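Local coordinates for protein threonine--tRNA ligase catalytic subunit (Aeropyrum pernix, PDB 3A32) that probably joins threonine to its cognate transfer RNA, first activating the amino acid with ATP, as a zinc-dependent homodimeric class II synthetase that lacks an editing domain, at residues 109-114 / 136-141; 66-71 / 309-314; 50-55 / 316-321; 74-79 / 96-101. One frame throughout, in Å; residues are numbered along the deposited sequence.

Contact 1 (109-114 / 136-141); sequences PMNCPY and VFEFGR. With ZN (zinc ion), chain G.
The side-chain amide of Asn111 lies flat against the carboxylate of Glu138, the two planes only 24° apart, yet no hydrogen bond joins them. CG of Asn111 is 4.0 Å from OE1 of Glu138, so the meeting is a stack of planar groups over one another. Glu138 gets there with an extended chain, CG anti to the backbone N (chi1 175°), which carries its carboxylate from strand 134-143 toward the loop that leads into helix 112-126. One terminal atom of the amide, whichever it is, lies by CA of Gly140, where a CB would collide with it, so a residue without a side chain suits the place. One residue on, Cys112 takes no part in the stack but binds zinc through SG at 2.3 Å. A water lies 2.0 Å from the metal, and His166 and His310 complete the site. The strand is part of the class II motif 2 hairpin, so the contact sets the segment carrying the zinc-binding cysteine against that hairpin. The stacking leaves OE1 of Glu138 able to take bonds from His115 and Thr73, which probably stabilise its buried charge and limit its rotation against Asn111.

Contact 2 (66-71 / 309-314); sequences RGYYVV and IHRALL. With ZN (zinc ion), chain G.
Behind the zinc site of the catalytic domain, Arg311 reaches from the metal-binding strand 306-316 to the hydroxyl of Tyr68. The preceding residue, His310, points to the other side of that strand and holds zinc through ND1 at 2.1 Å, while Arg311 turns into the protein. NH1 of Arg311 gives a hydrogen bond of 3.2 Å to OH of Tyr68, bent to 135° at the hydrogen, with the oxygen tilted 31° out of the guanidinium plane. CD of Arg311 is also 3.6 Å from that OH, so the methylene end packs on the hydroxyl. The arginine begins between its backbone N and carbonyl carbon (chi1 53°) and bends twice more, which curls the chain back to the tyrosine. A long, flexible cation suits a place with several acceptors: NH2 also binds Asp163 O, and NH1 His63. The phenol, rigid and polar only at its tip, shares its OH with Glu184. Since the CA atoms of Tyr68 and Arg311 stay 12.1 Å apart, side chains alone bridge the gap. Tyr68 follows helix 48-65, whose end is closed at Gly67 by a Schellman motif, and leads to strand 69-70, an outermost strand of the main sheet; strands 134-143 and 159-170 lie between that strand and 306-316, and helix 174-191 packs on Tyr68 and Leu313.

Contact 3 (50-55 / 316-321); sequences PIRYAL and SIERFL
Arg52 of helix 48-65 and Glu318 of helix 317-327 form the polar part of this contact, a salt bridge in which NH1 of Arg52 lies 2.9 Å from OE2 of Glu318. The bond is bent, 134° at the hydrogen, and it meets the oxygen from above the carboxylate plane, 49° out of it. Both chains fold to reach each other: Arg52 kinks at chi3 and Glu318 at chi2 (77°), and they cross at about a right angle. Thr161 ties the pair together, its OG1 bonded to NH2 of Arg52 and its backbone N to OE1 of Glu318, while NE of Arg52 pairs with Glu72 of the second subunit. Such multiple demands suit an arginine, whose guanidinium can serve three acceptors at once. These helices are the motif 1 helix, which lines the dimer interface of class II synthetases, and the motif 3 helix that follows the last long strand of the catalytic sheet. The apolar part is looser, not smaller: CD2 of Leu55 touches CG2 of Ile317 at 4.1 Å, the branched chains sliding past one another in opposite directions, with Ile51 and Leu321 beside them. A capping bond starts the second helix, OG of Ser316 at the N-cap taking the backbone N of Arg319 at 3.1 Å.

Contact 4 (74-79 / 96-101); sequences PIIAST and YLFDIE
The ring of Phe98 meets Ile76 with its edge: CZ of Phe98 is 3.7 Å from CG2 of Ile76, and CB of Ile76 stands in the ring plane. The ring of Tyr96 of the second subunit also meets Phe98, their planes at about 30°, so an aromatic residue suits a position that packs both within the chain and across the dimer. Ile76 crosses Phe98 at about a right angle. Its CG1 branch sits between the backbone N and carbonyl carbon (chi1 64°), leaving CG2 for the ring and sending CD1 out to CD1 of Ile100, a looser touch of 4.5 Å. At the other end, CG2 of Thr79 packs on CD2 of Leu97 at 3.6 Å. Threonine suits this place because it can divide its two branches, the methyl facing leucine while OG1 bonds to Glu104. Strands 76-78 and 96-100 are the outer members of a three-stranded antiparallel sheet, with 103-107 between them, and the touching parts run 96° apart. No hydrogen bond joins the two segments directly; methyl groups and a ring edge meet across the middle strand, so the cohesion here is apolar and the backbone bonding goes to that strand instead.

In the fold
Contact 4 closes first along the chain, contact 1 follows it, and contacts 2 and 3 then bring residues near 310-320 back to the region of 50-71, contact 3 spanning the other three. Contacts 1 and 2 share the large mixed sheet of the catalytic domain and the zinc ion, their centres about 10 Å apart, with strand 69-70 bonded to strand 134-143. Contact 3 continues from contact 2 at both ends, through helix 48-65 and helix 317-327, about 16 Å away between centres. Contact 4 lies in the small three-stranded sheet, about 25 Å between centres from contact 2, but Tyr114 of contact 1 bonds to Ile76 there. All four contacts have residues that touch the second subunit.

Contact 1 (109-114 / 136-141)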
# COMPACT_ATOMS: atom_id res chain seq x y z
N PRO A 109 4.67 -10.17 15.18
CA PRO A 109 3.27 -10.49 15.50
C PRO A 109 2.42 -9.26 15.85
O PRO A 109 1.18 -9.34 15.85
CB PRO A 109 3.41 -11.42 16.73
CG PRO A 109 4.66 -10.94 17.44
CD PRO A 109 5.52 -10.18 16.40
N MET A 110 3.07 -8.13 16.15
CA MET A 110 2.36 -6.90 16.48
C MET A 110 3.20 -5.71 16.10
O MET A 110 4.43 -5.83 16.09
CB MET A 110 2.06 -6.86 17.99
CG MET A 110 3.29 -6.90 18.91
SD MET A 110 2.88 -7.44 20.64
CE MET A 110 1.06 -7.52 20.55
N ASN A 111 2.56 -4.58 15.79
CA ASN A 111 3.31 -3.35 15.34
C ASN A 111 3.71 -2.44 16.47
O ASN A 111 4.59 -1.59 16.29
CB ASN A 111 2.52 -2.51 14.35
CG ASN A 111 1.96 -3.32 13.20
OD1 ASN A 111 0.75 -3.39 13.00
ND2 ASN A 111 2.83 -3.92 12.44
N CYS A 112 3.07 -2.62 17.63
CA CYS A 112 3.26 -1.75 18.82
C CYS A 112 4.68 -1.30 19.20
O CYS A 112 4.88 -0.10 19.41
CB CYS A 112 2.57 -2.36 20.09
SG CYS A 112 1.26 -3.59 19.74
N PRO A 113 5.62 -2.26 19.43
CA PRO A 113 7.00 -1.91 19.78
C PRO A 113 7.69 -1.07 18.70
O PRO A 113 8.44 -0.14 19.04
CB PRO A 113 7.68 -3.28 19.94
CG PRO A 113 6.54 -4.25 20.29
CD PRO A 113 5.37 -3.71 19.50
N TYR A 114 7.42 -1.37 17.43
CA TYR A 114 7.98 -0.54 16.34
C TYR A 114 7.42 0.88 16.40
O TYR A 114 8.17 1.83 16.33
CB TYR A 114 7.82 -1.20 14.95
CG TYR A 114 8.99 -2.14 14.54
CD1 TYR A 114 8.75 -3.42 14.05
CD2 TYR A 114 10.31 -1.71 14.58
CE1 TYR A 114 9.78 -4.27 13.65
CE2 TYR A 114 11.35 -2.55 14.15
CZ TYR A 114 11.08 -3.81 13.70
OH TYR A 114 12.13 -4.64 13.30
N VAL A 136 -0.17 7.50 15.62
CA VAL A 136 0.55 6.82 14.53
C VAL A 136 -0.34 5.65 13.99
O VAL A 136 -0.79 4.81 14.78
CB VAL A 136 1.95 6.37 15.01
CG1 VAL A 136 1.89 5.39 16.24
CG2 VAL A 136 2.74 5.78 13.93
N PHE A 137 -0.56 5.63 12.67
CA PHE A 137 -1.40 4.63 11.99
C PHE A 137 -0.56 3.74 11.06
O PHE A 137 0.32 4.24 10.37
CB PHE A 137 -2.49 5.29 11.12
CG PHE A 137 -3.24 4.29 10.27
CD1 PHE A 137 -4.20 3.45 10.84
CD2 PHE A 137 -2.95 4.14 8.91
CE1 PHE A 137 -4.86 2.52 10.10
CE2 PHE A 137 -3.64 3.20 8.15
CZ PHE A 137 -4.58 2.39 8.73
N GLU A 138 -0.87 2.45 10.99
CA GLU A 138 -0.19 1.56 10.02
C GLU A 138 -1.16 0.50 9.51
O GLU A 138 -1.86 -0.10 10.32
CB GLU A 138 1.06 0.87 10.61
CG GLU A 138 1.68 -0.13 9.65
CD GLU A 138 3.05 -0.64 10.06
OE1 GLU A 138 3.55 -0.31 11.18
OE2 GLU A 138 3.64 -1.40 9.26
N PHE A 139 -1.22 0.34 8.18
CA PHE A 139 -1.86 -0.81 7.51
C PHE A 139 -0.84 -1.94 7.70
O PHE A 139 0.09 -2.11 6.89
CB PHE A 139 -2.05 -0.48 6.02
CG PHE A 139 -2.93 -1.46 5.26
CD1 PHE A 139 -4.31 -1.46 5.42
CD2 PHE A 139 -2.37 -2.35 4.34
CE1 PHE A 139 -5.12 -2.39 4.71
CE2 PHE A 139 -3.16 -3.24 3.61
CZ PHE A 139 -4.55 -3.25 3.79
N GLY A 140 -0.95 -2.68 8.80
CA GLY A 140 0.22 -3.47 9.25
C GLY A 140 0.06 -4.95 9.00
O GLY A 140 -1.05 -5.46 9.07
N ARG A 141 1.16 -5.65 8.75
CA ARG A 141 1.12 -7.11 8.40
C ARG A 141 1.79 -7.93 9.49
O ARG A 141 2.98 -7.76 9.74
CB ARG A 141 1.81 -7.36 7.07
CG ARG A 141 1.14 -6.62 5.93
CD ARG A 141 2.06 -6.40 4.76
NE ARG A 141 1.24 -5.99 3.62
CZ ARG A 141 1.04 -4.72 3.30
NH1 ARG A 141 1.65 -3.78 4.00
NH2 ARG A 141 0.25 -4.42 2.30
ZN ZN G . -0.64 -2.33 19.66
O HOH W 1 -2.18 -2.67 18.39

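Contact 2 (66-71 / 309-314)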
# COMPACT_ATOMS: atom_id res chain seq x y z
N ARG A 66 -7.26 12.76 9.70
CA ARG A 66 -7.68 12.77 11.06
C ARG A 66 -6.51 13.02 12.05
O ARG A 66 -6.72 12.98 13.23
CB ARG A 66 -8.34 11.41 11.40
CG ARG A 66 -9.61 11.02 10.56
CD ARG A 66 -10.84 11.90 10.83
NE ARG A 66 -11.14 11.82 12.25
CZ ARG A 66 -12.27 12.24 12.86
NH1 ARG A 66 -13.27 12.78 12.16
NH2 ARG A 66 -12.39 12.07 14.18
N GLY A 67 -5.30 13.23 11.55
CA GLY A 67 -4.19 13.63 12.41
C GLY A 67 -3.22 12.54 12.81
O GLY A 67 -2.39 12.76 13.73
N TYR A 68 -3.30 11.37 12.17
CA TYR A 68 -2.37 10.29 12.45
C TYR A 68 -1.23 10.41 11.48
O TYR A 68 -1.42 10.70 10.33
CB TYR A 68 -2.99 8.89 12.22
CG TYR A 68 -4.11 8.48 13.17
CD1 TYR A 68 -3.90 7.53 14.18
CD2 TYR A 68 -5.42 9.02 12.99
CE1 TYR A 68 -4.95 7.17 15.02
CE2 TYR A 68 -6.47 8.66 13.83
CZ TYR A 68 -6.24 7.74 14.84
OH TYR A 68 -7.31 7.39 15.62
N TYR A 69 -0.05 10.12 11.96
CA TYR A 69 1.07 9.93 11.08
C TYR A 69 0.98 8.53 10.52
O TYR A 69 0.82 7.58 11.28
CB TYR A 69 2.31 10.04 11.88
CG TYR A 69 2.48 11.32 12.61
CD1 TYR A 69 2.59 12.54 11.91
CD2 TYR A 69 2.63 11.33 14.01
CE1 TYR A 69 2.78 13.73 12.61
CE2 TYR A 69 2.83 12.52 14.70
CZ TYR A 69 2.91 13.70 13.99
OH TYR A 69 3.13 14.85 14.67
N VAL A 70 1.07 8.40 9.20
CA VAL A 70 1.09 7.06 8.61
C VAL A 70 2.48 6.53 8.50
O VAL A 70 3.42 7.26 8.14
CB VAL A 70 0.28 6.94 7.31
CG1 VAL A 70 -1.19 7.48 7.59
CG2 VAL A 70 0.95 7.64 6.16
N VAL A 71 2.63 5.25 8.85
CA VAL A 71 3.92 4.64 8.86
C VAL A 71 3.85 3.22 8.31
O VAL A 71 2.76 2.63 8.11
CB VAL A 71 4.59 4.67 10.28
CG1 VAL A 71 4.68 6.13 10.79
CG2 VAL A 71 3.88 3.75 11.26
N ILE A 309 -2.46 3.94 24.12
CA ILE A 309 -3.60 3.25 23.59
C ILE A 309 -3.22 2.50 22.31
O ILE A 309 -2.53 3.04 21.44
CB ILE A 309 -4.79 4.24 23.34
CG1 ILE A 309 -5.31 4.80 24.66
CG2 ILE A 309 -5.92 3.56 22.53
CD1 ILE A 309 -6.30 5.95 24.55
N HIS A 310 -3.65 1.25 22.23
CA HIS A 310 -3.72 0.46 21.00
C HIS A 310 -5.15 0.62 20.49
O HIS A 310 -6.08 0.53 21.29
CB HIS A 310 -3.62 -1.03 21.30
CG HIS A 310 -2.44 -1.44 22.13
ND1 HIS A 310 -1.31 -2.01 21.58
CD2 HIS A 310 -2.24 -1.42 23.47
CE1 HIS A 310 -0.47 -2.32 22.55
NE2 HIS A 310 -1.01 -1.99 23.70
N ARG A 311 -5.36 0.83 19.19
CA ARG A 311 -6.73 0.87 18.66
C ARG A 311 -6.81 0.38 17.23
O ARG A 311 -5.91 0.64 16.46
CB ARG A 311 -7.33 2.28 18.79
CG ARG A 311 -6.52 3.46 18.20
CD ARG A 311 -7.08 3.98 16.86
NE ARG A 311 -6.85 3.12 15.69
CZ ARG A 311 -7.27 3.41 14.45
NH1 ARG A 311 -7.95 4.55 14.21
NH2 ARG A 311 -7.02 2.58 13.45
N ALA A 312 -7.86 -0.35 16.87
CA ALA A 312 -8.17 -0.59 15.47
C ALA A 312 -9.64 -0.28 15.30
O ALA A 312 -10.37 -0.40 16.26
CB ALA A 312 -7.86 -2.05 15.07
N LEU A 313 -10.10 0.04 14.09
CA LEU A 313 -11.52 0.24 13.81
C LEU A 313 -12.15 -1.03 13.30
O LEU A 313 -13.19 -1.40 13.77
CB LEU A 313 -11.77 1.39 12.80
CG LEU A 313 -11.02 2.72 13.01
CD1 LEU A 313 -11.39 3.71 11.91
CD2 LEU A 313 -11.26 3.38 14.39
N LEU A 314 -11.52 -1.68 12.32
CA LEU A 314 -11.99 -2.93 11.73
C LEU A 314 -11.42 -4.10 12.51
O LEU A 314 -12.13 -5.05 12.80
CB LEU A 314 -11.53 -3.02 10.26
CG LEU A 314 -11.83 -1.83 9.33
CD1 LEU A 314 -11.35 -2.05 7.85
CD2 LEU A 314 -13.32 -1.47 9.39
ZN ZN G . -0.64 -2.33 19.66
O HOH W 1 -2.18 -2.67 18.39

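Contact 3 (50-55 / 316-321)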
# COMPACT_ATOMS: atom_id res chain seq x y z
N PRO A 50 -6.59 -5.38 -6.24
CA PRO A 50 -7.03 -3.99 -6.19
C PRO A 50 -7.76 -3.62 -4.92
O PRO A 50 -7.58 -2.49 -4.43
CB PRO A 50 -7.90 -3.83 -7.46
CG PRO A 50 -7.48 -4.99 -8.36
CD PRO A 50 -7.18 -6.09 -7.40
N ILE A 51 -8.51 -4.56 -4.36
CA ILE A 51 -9.13 -4.36 -3.06
C ILE A 51 -8.07 -4.07 -1.97
O ILE A 51 -8.25 -3.17 -1.17
CB ILE A 51 -10.01 -5.60 -2.59
CG1 ILE A 51 -11.14 -5.90 -3.56
CG2 ILE A 51 -10.65 -5.34 -1.22
CD1 ILE A 51 -12.00 -6.98 -3.02
N ARG A 52 -6.97 -4.83 -1.95
CA ARG A 52 -5.91 -4.62 -0.96
C ARG A 52 -5.19 -3.28 -1.12
O ARG A 52 -4.96 -2.60 -0.13
CB ARG A 52 -4.94 -5.80 -0.93
CG ARG A 52 -5.66 -7.03 -0.24
CD ARG A 52 -4.68 -8.15 0.03
NE ARG A 52 -3.68 -7.78 1.04
CZ ARG A 52 -3.89 -7.84 2.37
NH1 ARG A 52 -5.06 -8.27 2.85
NH2 ARG A 52 -2.93 -7.51 3.21
N TYR A 53 -4.85 -2.88 -2.34
CA TYR A 53 -4.24 -1.58 -2.54
C TYR A 53 -5.22 -0.45 -2.22
O TYR A 53 -4.81 0.54 -1.64
CB TYR A 53 -3.67 -1.42 -3.94
CG TYR A 53 -2.45 -2.27 -4.20
CD1 TYR A 53 -2.58 -3.57 -4.67
CD2 TYR A 53 -1.17 -1.77 -3.95
CE1 TYR A 53 -1.46 -4.39 -4.89
CE2 TYR A 53 -0.01 -2.56 -4.21
CZ TYR A 53 -0.18 -3.86 -4.69
OH TYR A 53 0.88 -4.66 -4.96
N ALA A 54 -6.49 -0.61 -2.60
CA ALA A 54 -7.51 0.45 -2.37
C ALA A 54 -7.72 0.68 -0.87
O ALA A 54 -7.80 1.81 -0.40
CB ALA A 54 -8.84 0.09 -3.07
N LEU A 55 -7.75 -0.42 -0.14
CA LEU A 55 -7.93 -0.45 1.29
C LEU A 55 -6.77 0.27 2.02
O LEU A 55 -7.00 1.21 2.82
CB LEU A 55 -8.07 -1.93 1.68
CG LEU A 55 -9.22 -2.50 2.50
CD1 LEU A 55 -10.45 -1.55 2.63
CD2 LEU A 55 -9.59 -3.86 2.00
N SER A 316 -8.75 -7.22 12.45
CA SER A 316 -8.20 -7.94 11.33
C SER A 316 -9.04 -7.58 10.10
O SER A 316 -10.25 -7.73 10.10
CB SER A 316 -8.23 -9.43 11.59
OG SER A 316 -7.97 -10.17 10.41
N ILE A 317 -8.36 -7.11 9.05
CA ILE A 317 -8.98 -6.75 7.77
C ILE A 317 -9.50 -7.98 7.04
O ILE A 317 -10.62 -7.96 6.54
CB ILE A 317 -8.00 -5.95 6.88
CG1 ILE A 317 -7.88 -4.53 7.47
CG2 ILE A 317 -8.51 -5.88 5.38
CD1 ILE A 317 -6.51 -3.96 7.34
N GLU A 318 -8.70 -9.04 6.98
CA GLU A 318 -9.17 -10.33 6.45
C GLU A 318 -10.44 -10.80 7.18
O GLU A 318 -11.44 -11.17 6.54
CB GLU A 318 -8.05 -11.39 6.56
CG GLU A 318 -6.86 -11.20 5.61
CD GLU A 318 -5.90 -10.10 6.04
OE1 GLU A 318 -6.07 -9.51 7.13
OE2 GLU A 318 -4.97 -9.80 5.28
N ARG A 319 -10.41 -10.77 8.52
CA ARG A 319 -11.56 -11.24 9.31
C ARG A 319 -12.76 -10.38 9.01
O ARG A 319 -13.80 -10.90 8.60
CB ARG A 319 -11.28 -11.22 10.79
CG ARG A 319 -12.40 -11.79 11.61
CD ARG A 319 -12.19 -11.67 13.13
NE ARG A 319 -13.08 -12.65 13.77
CZ ARG A 319 -14.37 -12.46 14.08
NH1 ARG A 319 -14.99 -11.27 13.92
NH2 ARG A 319 -15.05 -13.49 14.60
N PHE A 320 -12.60 -9.05 9.16
CA PHE A 320 -13.64 -8.07 8.80
C PHE A 320 -14.22 -8.35 7.43
O PHE A 320 -15.39 -8.32 7.27
CB PHE A 320 -13.10 -6.61 8.76
CG PHE A 320 -14.21 -5.61 8.65
CD1 PHE A 320 -14.79 -5.08 9.80
CD2 PHE A 320 -14.73 -5.27 7.40
CE1 PHE A 320 -15.88 -4.19 9.70
CE2 PHE A 320 -15.81 -4.37 7.30
CZ PHE A 320 -16.38 -3.84 8.45
N LEU A 321 -13.35 -8.54 6.44
CA LEU A 321 -13.76 -8.81 5.06
C LEU A 321 -14.53 -10.14 4.97
O LEU A 321 -15.53 -10.20 4.27
CB LEU A 321 -12.55 -8.78 4.12
CG LEU A 321 -12.93 -9.07 2.66
CD1 LEU A 321 -13.83 -7.95 2.10
CD2 LEU A 321 -11.68 -9.28 1.76

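Contact 4 (74-79 / 96-101)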
# COMPACT_ATOMS: atom_id res chain seq x y z
N PRO A 74 9.06 -2.52 9.88
CA PRO A 74 9.54 -3.78 9.34
C PRO A 74 8.73 -5.00 9.67
O PRO A 74 8.01 -5.06 10.68
CB PRO A 74 10.93 -3.91 9.93
CG PRO A 74 11.34 -2.49 10.19
CD PRO A 74 10.08 -1.86 10.70
N ILE A 75 8.85 -5.98 8.79
CA ILE A 75 8.20 -7.25 8.98
C ILE A 75 8.91 -8.19 9.95
O ILE A 75 8.23 -9.04 10.59
CB ILE A 75 7.85 -7.86 7.61
CG1 ILE A 75 6.77 -6.93 7.03
CG2 ILE A 75 7.46 -9.38 7.73
CD1 ILE A 75 5.99 -7.43 5.89
N ILE A 76 10.23 -8.04 10.10
CA ILE A 76 11.00 -8.87 11.02
C ILE A 76 11.65 -7.98 12.08
O ILE A 76 11.68 -6.76 11.94
CB ILE A 76 12.00 -9.77 10.32
CG1 ILE A 76 13.10 -8.96 9.58
CG2 ILE A 76 11.24 -10.76 9.41
CD1 ILE A 76 14.41 -9.82 9.13
N ALA A 77 12.09 -8.59 13.17
CA ALA A 77 12.76 -7.84 14.22
C ALA A 77 13.57 -8.79 15.05
O ALA A 77 13.21 -9.95 15.18
CB ALA A 77 11.75 -7.10 15.13
N SER A 78 14.66 -8.30 15.63
CA SER A 78 15.35 -9.04 16.68
C SER A 78 14.33 -9.29 17.75
O SER A 78 13.50 -8.41 18.02
CB SER A 78 16.49 -8.20 17.27
OG SER A 78 17.02 -8.73 18.49
N THR A 79 14.41 -10.45 18.41
CA THR A 79 13.55 -10.68 19.56
C THR A 79 13.85 -9.79 20.76
O THR A 79 13.05 -9.74 21.71
CB THR A 79 13.52 -12.14 19.99
OG1 THR A 79 14.86 -12.67 20.04
CG2 THR A 79 12.63 -12.95 19.04
N TYR A 96 6.62 -16.74 15.25
CA TYR A 96 7.47 -17.48 14.33
C TYR A 96 8.92 -16.98 14.49
O TYR A 96 9.23 -15.80 14.23
CB TYR A 96 6.97 -17.32 12.89
CG TYR A 96 5.55 -17.84 12.69
CD1 TYR A 96 5.20 -19.16 13.04
CD2 TYR A 96 4.57 -17.03 12.10
CE1 TYR A 96 3.90 -19.65 12.82
CE2 TYR A 96 3.31 -17.50 11.87
CZ TYR A 96 2.96 -18.80 12.24
OH TYR A 96 1.68 -19.26 12.02
N LEU A 97 9.79 -17.87 14.96
CA LEU A 97 11.16 -17.46 15.33
C LEU A 97 12.19 -18.07 14.40
O LEU A 97 12.01 -19.20 13.90
CB LEU A 97 11.49 -17.83 16.76
CG LEU A 97 10.59 -17.14 17.80
CD1 LEU A 97 10.97 -17.62 19.21
CD2 LEU A 97 10.71 -15.64 17.69
N PHE A 98 13.26 -17.34 14.16
CA PHE A 98 14.31 -17.85 13.30
C PHE A 98 15.65 -17.21 13.69
O PHE A 98 15.71 -16.22 14.44
CB PHE A 98 13.96 -17.68 11.79
CG PHE A 98 13.76 -16.24 11.36
CD1 PHE A 98 14.84 -15.49 10.84
CD2 PHE A 98 12.51 -15.62 11.47
CE1 PHE A 98 14.69 -14.12 10.43
CE2 PHE A 98 12.32 -14.24 11.07
CZ PHE A 98 13.41 -13.50 10.56
N ASP A 99 16.71 -17.80 13.18
CA ASP A 99 18.06 -17.44 13.51
C ASP A 99 18.72 -16.66 12.36
O ASP A 99 18.52 -17.02 11.21
CB ASP A 99 18.83 -18.75 13.67
CG ASP A 99 20.16 -18.54 14.31
OD1 ASP A 99 20.11 -18.31 15.56
OD2 ASP A 99 21.21 -18.56 13.58
N ILE A 100 19.47 -15.60 12.70
CA ILE A 100 20.51 -14.96 11.85
C ILE A 100 21.58 -14.72 12.95
O ILE A 100 21.55 -13.72 13.66
CB ILE A 100 20.04 -13.56 11.29
CG1 ILE A 100 18.57 -13.57 10.78
CG2 ILE A 100 21.00 -13.07 10.25
CD1 ILE A 100 18.03 -12.21 10.31
N GLU A 101 22.55 -15.55 13.17
CA GLU A 101 23.81 -15.75 12.52
C GLU A 101 24.16 -15.97 13.99
O GLU A 101 24.89 -15.19 14.57
CB GLU A 101 24.43 -14.40 12.14
CG GLU A 101 25.29 -14.42 10.89
CD GLU A 101 25.66 -13.03 10.39
OE1 GLU A 101 26.18 -12.18 11.16
OE2 GLU A 101 25.45 -12.78 9.18